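Local coordinates for protein alginate lyase (Aplysia kurodai, PDB 5GMT) that cleaves the glycosidic bonds of alginate, with a specificity for polymannuronate, as a eukaryotic member of polysaccharide lyase family 14, at residues T30-F35 / A77-R82; P156-S161 / H228-N233; R185-K190 / E217-Q222. All coordinates share one frame; numbering follows the deposited sequence.

Contact 1 (T30-F35 / A77-R82); sequences TILGHF and AGFYSR
The chain leaves helix 28-31 at L32 and curls through a 3-10 turn at 33-35, which brings F35 CA within 5.7 Å of S81 CA near the end of strand 76-81. F79 holds its ring in the crowded position between its own backbone N and carbonyl carbon (chi1 57°), and from there the ring points its CE1-CZ edge at F35. The result is an edge-to-face (T-shaped) pair: F79 CZ sits 3.7 Å above the plane of the F35 ring, over its centre, and the two planes are inclined at 60°. On the other flank of the F79 ring, L32 arrives tip to tip, its CD2 packing 3.9 Å from F79 CE2. The one hydrogen bond between the segments lies beside this apolar group. S81 OG, anti to its backbone N, donates its hydrogen to F35 O at 2.7 Å, in the carbonyl plane and on a lone pair (C=O...OG angle 132°), so that the end of the 3-10 turn is tied to the strand. F35, from the turn, also meets F268 edge-to-face and touches L19 and L59 of one sheet, whereas F79, on a strand of the other, stacks with F244 and touches I38. The pair thus packs between the two antiparallel sheets of a beta sandwich, consistent with the concanavalin-like jelly roll of this clan.

Contact 2 (P156-S161 / H228-N233); sequences PTNQES and HLRMRN
An inverse gamma turn centred on N158 lies against the chain that leaves a G1 beta bulge, in which H228 and L229 both face G208. Q159, bent at chi2, turns its amide onto the backbone of R230 and treats it as a strand neighbour would: OE1 accepts from R230 N at 3.0 Å, and NE2 donates to R230 O at 2.9 Å, almost straight (176°). The second hydrogen of Q159 NE2 goes to P156 O at 2.8 Å, and a water joins OE1 to H228 O and E160 N, so four partners fix the rotation of this amide. An alanine in place of Q159 would remove all these amide bonds and would probably loosen the loop from R230 and leave the backbone N and O of R230 less well satisfied. One residue earlier in the loop, N158 meets N233 tip to tip as a reciprocal amide pair, ND2 of N158 giving to OD1 of N233 at 2.9 Å and ND2 of N233 returning to OD1 of N158 at 3.0 Å. R230, bent at chi3 (-74°), brings NH1 to N158 O in a short 2.5 Å bond lying in the guanidinium plane. P156 CD rests 3.3 Å from M231 O. E160 makes a salt bridge with R166, and H228 NE2 bonds to G279 O. The contact thereby joins the loop after strand 149-154 to the exit of strand 222-229, beside strand 208-216.

Contact 3 (R185-K190 / E217-Q222); sequences RFMNNK and EGHSQQ
K190 closes a type II beta turn that starts at M187, and its side chain crosses to the loop at 217-222. From CB, which lies 4.3 Å from E217 CG, the chain runs extended through CG and CD, crossing E217 obliquely; CG makes no close contact with the loop, and CD comes 3.8 Å from E217 O. CE stays near that same oxygen and also meets the imidazole of H219, 3.8 Å from its NE2, approaching the ring obliquely. At chi4 (-65°) the chain bends, and NZ ends 3.1 Å from E217 O, to which it donates its hydrogen bond from above the carbonyl plane, 28° out of it, rather than along a lone pair. The carboxylate of E217 takes another course: the side chain, extended beyond CG, carries OE1 past K190 CA to accept from W191 N and forms no salt bridge with NZ. The ammonium group near the ring would probably disfavour protonation of H219. M187, bent at chi3, lays its SD over the centre of one face of the H219 ring, 4.0 Å from the centroid and only 13° off the normal, a Met-aromatic contact. Following E217, G218 takes a positive phi at which a side chain would jam against the preceding carbonyl. At the far end, a water gives long hydrogen bonds to R185 O and Q222 OE1. The site lies on the surface, where the turn leading into strand 191-199 meets the hairpin loop between strands 208-216 and 222-229. Backbone bonds from E217 to W191 and from Q222 to V214 continue the pairing of these neighbouring strands, while N188 OD1 reaches F104 N, just past strand 92-102.

Overall arrangement
The three contacts are separate, with no atoms touching between them. Contact 1 is the buried one, its centre about 13 Å from the centre of the chain; contact 2 lies across that centre from it, the two contact centres about 29 Å apart. Contact 3 is on the surface, its centre about 26 Å from that of contact 1 and 31 Å from that of contact 2. Along the chain, contact 1 closes first, and contact 3 is then nested within the loop closed by contact 2. Strand 222-229 links these last two, starting in contact 3 and ending in contact 2, with the C213-C223 disulfide joining it to strand 208-216.

Contact 1 (T30-F35 / A77-R82)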
# COMPACT_ATOMS: atom_id res chain seq x y z
N THR A 30 11.50 2.16 18.24
CA THR A 30 11.33 3.59 18.45
C THR A 30 11.09 4.31 17.13
O THR A 30 10.28 5.23 17.05
CB THR A 30 12.55 4.18 19.19
OG1 THR A 30 12.69 3.53 20.46
CG2 THR A 30 12.35 5.67 19.42
N ILE A 31 11.79 3.89 16.08
CA ILE A 31 11.57 4.46 14.75
C ILE A 31 10.09 4.37 14.37
O ILE A 31 9.50 5.32 13.87
CB ILE A 31 12.42 3.75 13.67
CG1 ILE A 31 13.91 4.01 13.94
CG2 ILE A 31 12.02 4.20 12.26
CD1 ILE A 31 14.85 3.21 13.06
N LEU A 32 9.48 3.22 14.67
CA LEU A 32 8.11 2.96 14.26
C LEU A 32 7.08 3.35 15.32
O LEU A 32 5.90 3.03 15.17
CB LEU A 32 7.94 1.47 13.92
CG LEU A 32 8.84 0.90 12.85
CD1 LEU A 32 8.51 -0.58 12.64
CD2 LEU A 32 8.67 1.71 11.57
N GLY A 33 7.53 4.04 16.36
CA GLY A 33 6.68 4.31 17.51
C GLY A 33 5.31 4.91 17.20
O GLY A 33 4.29 4.43 17.71
N HIS A 34 5.28 5.95 16.37
CA HIS A 34 4.02 6.63 16.10
C HIS A 34 3.15 5.92 15.06
O HIS A 34 2.07 6.40 14.76
CB HIS A 34 4.27 8.08 15.66
CG HIS A 34 3.03 8.93 15.64
ND1 HIS A 34 2.24 9.12 16.76
CD2 HIS A 34 2.44 9.62 14.64
CE1 HIS A 34 1.22 9.89 16.45
NE2 HIS A 34 1.31 10.21 15.17
N PHE A 35 3.60 4.77 14.55
CA PHE A 35 2.72 3.94 13.72
C PHE A 35 1.87 3.02 14.59
O PHE A 35 0.95 2.37 14.11
CB PHE A 35 3.52 3.06 12.74
CG PHE A 35 4.25 3.82 11.66
CD1 PHE A 35 3.58 4.27 10.53
CD2 PHE A 35 5.62 4.04 11.76
CE1 PHE A 35 4.26 4.95 9.52
CE2 PHE A 35 6.31 4.72 10.75
CZ PHE A 35 5.64 5.17 9.64
N ALA A 77 10.45 -4.34 4.16
CA ALA A 77 9.80 -4.37 5.47
C ALA A 77 8.28 -4.32 5.37
O ALA A 77 7.72 -3.97 4.32
CB ALA A 77 10.30 -3.23 6.32
N GLY A 78 7.61 -4.67 6.46
CA GLY A 78 6.16 -4.71 6.45
C GLY A 78 5.59 -4.64 7.84
O GLY A 78 6.20 -5.11 8.80
N PHE A 79 4.41 -4.02 7.95
CA PHE A 79 3.64 -4.05 9.20
C PHE A 79 2.26 -3.49 8.93
O PHE A 79 2.09 -2.67 8.04
CB PHE A 79 4.33 -3.24 10.33
CG PHE A 79 4.61 -1.79 9.99
CD1 PHE A 79 3.63 -0.82 10.17
CD2 PHE A 79 5.86 -1.39 9.51
CE1 PHE A 79 3.88 0.52 9.87
CE2 PHE A 79 6.12 -0.06 9.21
CZ PHE A 79 5.13 0.90 9.39
N TYR A 80 1.27 -3.94 9.69
CA TYR A 80 -0.02 -3.29 9.66
C TYR A 80 -0.07 -2.26 10.78
O TYR A 80 0.38 -2.53 11.90
CB TYR A 80 -1.16 -4.28 9.83
CG TYR A 80 -1.35 -5.28 8.70
CD1 TYR A 80 -2.27 -5.05 7.70
CD2 TYR A 80 -0.64 -6.48 8.68
CE1 TYR A 80 -2.49 -5.98 6.68
CE2 TYR A 80 -0.84 -7.42 7.67
CZ TYR A 80 -1.78 -7.16 6.68
OH TYR A 80 -2.00 -8.07 5.65
N SER A 81 -0.61 -1.08 10.48
CA SER A 81 -0.71 0.01 11.44
C SER A 81 -2.17 0.39 11.66
O SER A 81 -2.88 0.69 10.70
CB SER A 81 0.09 1.21 10.93
OG SER A 81 -0.19 2.39 11.67
N ARG A 82 -2.61 0.38 12.92
CA ARG A 82 -3.98 0.77 13.25
C ARG A 82 -3.99 1.83 14.34
O ARG A 82 -4.23 1.54 15.51
CB ARG A 82 -4.79 -0.45 13.70
CG ARG A 82 -4.93 -1.52 12.63
CD ARG A 82 -5.65 -2.74 13.18
NE ARG A 82 -6.99 -2.43 13.65
CZ ARG A 82 -7.86 -3.35 14.05
NH1 ARG A 82 -7.53 -4.63 14.00
NH2 ARG A 82 -9.07 -2.99 14.47

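Contact 2 (P156-S161 / H228-N233)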
# COMPACT_ATOMS: atom_id res chain seq x y z
N PRO A 156 -12.62 -9.84 -2.41
CA PRO A 156 -13.42 -11.07 -2.55
C PRO A 156 -13.54 -11.58 -3.99
O PRO A 156 -13.47 -10.82 -4.95
CB PRO A 156 -14.79 -10.64 -2.01
CG PRO A 156 -14.47 -9.60 -0.98
CD PRO A 156 -13.27 -8.85 -1.53
N THR A 157 -13.73 -12.89 -4.14
CA THR A 157 -13.80 -13.45 -5.48
C THR A 157 -15.08 -13.06 -6.22
O THR A 157 -15.12 -13.12 -7.44
CB THR A 157 -13.69 -14.99 -5.44
OG1 THR A 157 -14.79 -15.54 -4.71
CG2 THR A 157 -12.39 -15.41 -4.76
N ASN A 158 -16.12 -12.66 -5.49
CA ASN A 158 -17.38 -12.34 -6.16
C ASN A 158 -17.46 -10.87 -6.61
O ASN A 158 -18.22 -10.07 -6.07
CB ASN A 158 -18.58 -12.71 -5.28
CG ASN A 158 -18.60 -11.97 -3.95
OD1 ASN A 158 -17.56 -11.77 -3.33
ND2 ASN A 158 -19.80 -11.58 -3.51
N GLN A 159 -16.68 -10.53 -7.63
CA GLN A 159 -16.73 -9.19 -8.18
C GLN A 159 -17.85 -9.11 -9.21
O GLN A 159 -18.51 -10.11 -9.50
CB GLN A 159 -15.38 -8.83 -8.81
CG GLN A 159 -14.24 -8.80 -7.81
CD GLN A 159 -14.44 -7.75 -6.72
OE1 GLN A 159 -14.84 -6.62 -6.99
NE2 GLN A 159 -14.17 -8.13 -5.49
N GLU A 160 -18.06 -7.93 -9.77
CA GLU A 160 -19.13 -7.71 -10.75
C GLU A 160 -18.95 -8.59 -11.98
O GLU A 160 -17.84 -9.04 -12.27
CB GLU A 160 -19.18 -6.25 -11.17
CG GLU A 160 -17.90 -5.77 -11.83
CD GLU A 160 -18.04 -4.43 -12.52
OE1 GLU A 160 -19.14 -3.84 -12.50
OE2 GLU A 160 -17.04 -3.98 -13.10
N SER A 161 -20.05 -8.86 -12.69
CA SER A 161 -19.94 -9.63 -13.93
C SER A 161 -18.93 -8.99 -14.88
O SER A 161 -18.90 -7.77 -15.04
CB SER A 161 -21.31 -9.77 -14.60
OG SER A 161 -22.22 -10.43 -13.75
N HIS A 228 -16.66 0.35 -9.19
CA HIS A 228 -17.43 -0.89 -9.22
C HIS A 228 -16.67 -2.07 -8.60
O HIS A 228 -16.55 -3.14 -9.21
CB HIS A 228 -17.85 -1.19 -10.65
CG HIS A 228 -18.68 -0.10 -11.25
ND1 HIS A 228 -18.61 0.25 -12.58
CD2 HIS A 228 -19.58 0.74 -10.69
CE1 HIS A 228 -19.45 1.25 -12.82
NE2 HIS A 228 -20.05 1.57 -11.69
N LEU A 229 -16.18 -1.84 -7.39
CA LEU A 229 -15.47 -2.86 -6.62
C LEU A 229 -16.27 -3.39 -5.45
O LEU A 229 -17.06 -2.66 -4.85
CB LEU A 229 -14.16 -2.30 -6.07
CG LEU A 229 -13.14 -1.81 -7.09
CD1 LEU A 229 -11.86 -1.41 -6.35
CD2 LEU A 229 -12.86 -2.85 -8.17
N ARG A 230 -16.04 -4.65 -5.12
CA ARG A 230 -16.54 -5.23 -3.88
C ARG A 230 -15.35 -5.52 -2.96
O ARG A 230 -14.42 -6.22 -3.36
CB ARG A 230 -17.32 -6.52 -4.17
CG ARG A 230 -17.63 -7.31 -2.92
CD ARG A 230 -18.63 -8.40 -3.20
NE ARG A 230 -19.97 -7.86 -3.39
CZ ARG A 230 -20.76 -8.15 -4.41
NH1 ARG A 230 -20.37 -8.99 -5.35
NH2 ARG A 230 -21.97 -7.61 -4.48
N MET A 231 -15.37 -4.95 -1.75
CA MET A 231 -14.33 -5.19 -0.76
C MET A 231 -14.80 -6.13 0.34
O MET A 231 -14.00 -6.82 0.97
CB MET A 231 -13.86 -3.88 -0.12
CG MET A 231 -13.07 -2.96 -1.05
SD MET A 231 -14.18 -2.03 -2.12
CE MET A 231 -13.13 -0.62 -2.52
N ARG A 232 -16.11 -6.14 0.58
CA ARG A 232 -16.63 -6.90 1.71
C ARG A 232 -17.99 -7.53 1.38
O ARG A 232 -18.72 -7.03 0.51
CB ARG A 232 -16.75 -6.00 2.93
CG ARG A 232 -17.61 -4.79 2.66
CD ARG A 232 -17.89 -3.96 3.90
NE ARG A 232 -18.81 -2.87 3.59
CZ ARG A 232 -19.44 -2.14 4.50
NH1 ARG A 232 -19.26 -2.38 5.80
NH2 ARG A 232 -20.27 -1.18 4.12
N ASN A 233 -18.32 -8.62 2.06
CA ASN A 233 -19.63 -9.25 1.89
C ASN A 233 -20.46 -9.22 3.15
O ASN A 233 -21.58 -9.73 3.18
CB ASN A 233 -19.49 -10.70 1.41
CG ASN A 233 -19.16 -10.79 -0.06
OD1 ASN A 233 -19.96 -10.41 -0.91
ND2 ASN A 233 -17.97 -11.30 -0.37
O HOH W 1 -16.38 -5.70 -8.87
O HOH W 2 -17.36 -1.48 -14.20

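Contact 3 (R185-K190 / E217-Q222)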
# COMPACT_ATOMS: atom_id res chain seq x y z
N ARG A 185 2.84 6.28 -12.96
CA ARG A 185 4.17 5.71 -13.06
C ARG A 185 5.09 6.37 -12.05
O ARG A 185 4.94 7.55 -11.75
CB ARG A 185 4.74 5.85 -14.48
CG ARG A 185 6.15 5.26 -14.66
CD ARG A 185 6.67 5.32 -16.11
NE ARG A 185 6.24 4.16 -16.90
CZ ARG A 185 6.77 3.80 -18.06
NH1 ARG A 185 7.77 4.49 -18.60
NH2 ARG A 185 6.31 2.73 -18.70
N PHE A 186 6.01 5.58 -11.52
CA PHE A 186 7.00 6.06 -10.57
C PHE A 186 8.31 6.35 -11.27
O PHE A 186 8.70 5.63 -12.19
CB PHE A 186 7.19 5.04 -9.46
CG PHE A 186 5.92 4.69 -8.75
CD1 PHE A 186 5.29 5.63 -7.94
CD2 PHE A 186 5.35 3.44 -8.88
CE1 PHE A 186 4.10 5.32 -7.28
CE2 PHE A 186 4.17 3.13 -8.23
CZ PHE A 186 3.55 4.07 -7.43
N MET A 187 8.98 7.42 -10.84
CA MET A 187 10.23 7.85 -11.47
C MET A 187 11.40 7.71 -10.52
O MET A 187 11.32 8.09 -9.35
CB MET A 187 10.12 9.30 -11.93
CG MET A 187 8.95 9.55 -12.86
SD MET A 187 8.94 11.24 -13.49
CE MET A 187 10.38 11.22 -14.54
N ASN A 188 12.50 7.16 -11.03
CA ASN A 188 13.74 7.07 -10.26
C ASN A 188 14.23 8.44 -9.78
O ASN A 188 14.07 9.45 -10.48
CB ASN A 188 14.82 6.39 -11.10
CG ASN A 188 16.07 6.08 -10.31
OD1 ASN A 188 16.04 5.99 -9.08
ND2 ASN A 188 17.18 5.91 -11.02
N ASN A 189 14.79 8.46 -8.57
CA ASN A 189 15.45 9.63 -7.99
C ASN A 189 14.55 10.85 -7.86
O ASN A 189 14.99 12.00 -8.03
CB ASN A 189 16.70 9.98 -8.82
CG ASN A 189 17.72 8.84 -8.82
OD1 ASN A 189 17.93 8.19 -7.80
ND2 ASN A 189 18.32 8.58 -9.98
N LYS A 190 13.28 10.60 -7.53
CA LYS A 190 12.33 11.67 -7.30
C LYS A 190 11.42 11.38 -6.12
O LYS A 190 11.15 10.21 -5.83
CB LYS A 190 11.46 11.89 -8.54
CG LYS A 190 12.13 12.68 -9.66
CD LYS A 190 11.09 13.01 -10.72
CE LYS A 190 11.61 14.02 -11.73
NZ LYS A 190 11.89 15.33 -11.09
N GLU A 217 7.71 14.89 -8.23
CA GLU A 217 7.98 16.31 -8.10
C GLU A 217 8.36 16.86 -9.47
O GLU A 217 9.10 16.23 -10.22
CB GLU A 217 9.06 16.58 -7.05
CG GLU A 217 10.34 15.84 -7.26
CD GLU A 217 11.33 16.10 -6.14
OE1 GLU A 217 12.03 15.14 -5.74
OE2 GLU A 217 11.42 17.26 -5.66
N GLY A 218 7.79 18.01 -9.81
CA GLY A 218 8.04 18.62 -11.10
C GLY A 218 7.07 18.23 -12.19
O GLY A 218 7.05 18.84 -13.26
N HIS A 219 6.24 17.22 -11.93
CA HIS A 219 5.39 16.67 -12.99
C HIS A 219 3.92 16.75 -12.64
O HIS A 219 3.55 17.01 -11.49
CB HIS A 219 5.79 15.22 -13.29
CG HIS A 219 7.13 15.09 -13.94
ND1 HIS A 219 7.28 14.87 -15.29
CD2 HIS A 219 8.38 15.20 -13.44
CE1 HIS A 219 8.56 14.83 -15.59
NE2 HIS A 219 9.25 15.02 -14.48
N SER A 220 3.08 16.56 -13.65
CA SER A 220 1.64 16.59 -13.46
C SER A 220 1.18 15.37 -12.67
O SER A 220 1.74 14.28 -12.80
CB SER A 220 0.91 16.65 -14.80
OG SER A 220 1.04 17.94 -15.38
N GLN A 221 0.17 15.60 -11.85
CA GLN A 221 -0.53 14.55 -11.14
C GLN A 221 -1.13 13.57 -12.13
O GLN A 221 -1.70 13.98 -13.15
CB GLN A 221 -1.61 15.17 -10.28
CG GLN A 221 -2.22 14.27 -9.26
CD GLN A 221 -3.32 14.97 -8.50
OE1 GLN A 221 -4.19 15.60 -9.10
NE2 GLN A 221 -3.28 14.88 -7.19
N GLN A 222 -0.99 12.27 -11.87
CA GLN A 222 -1.74 11.27 -12.62
C GLN A 222 -2.64 10.48 -11.68
O GLN A 222 -2.18 9.97 -10.66
CB GLN A 222 -0.79 10.32 -13.37
CG GLN A 222 -0.14 10.99 -14.59
CD GLN A 222 0.47 10.01 -15.57
OE1 GLN A 222 1.25 9.13 -15.19
NE2 GLN A 222 0.13 10.17 -16.84
O HOH W 3 2.64 9.71 -12.27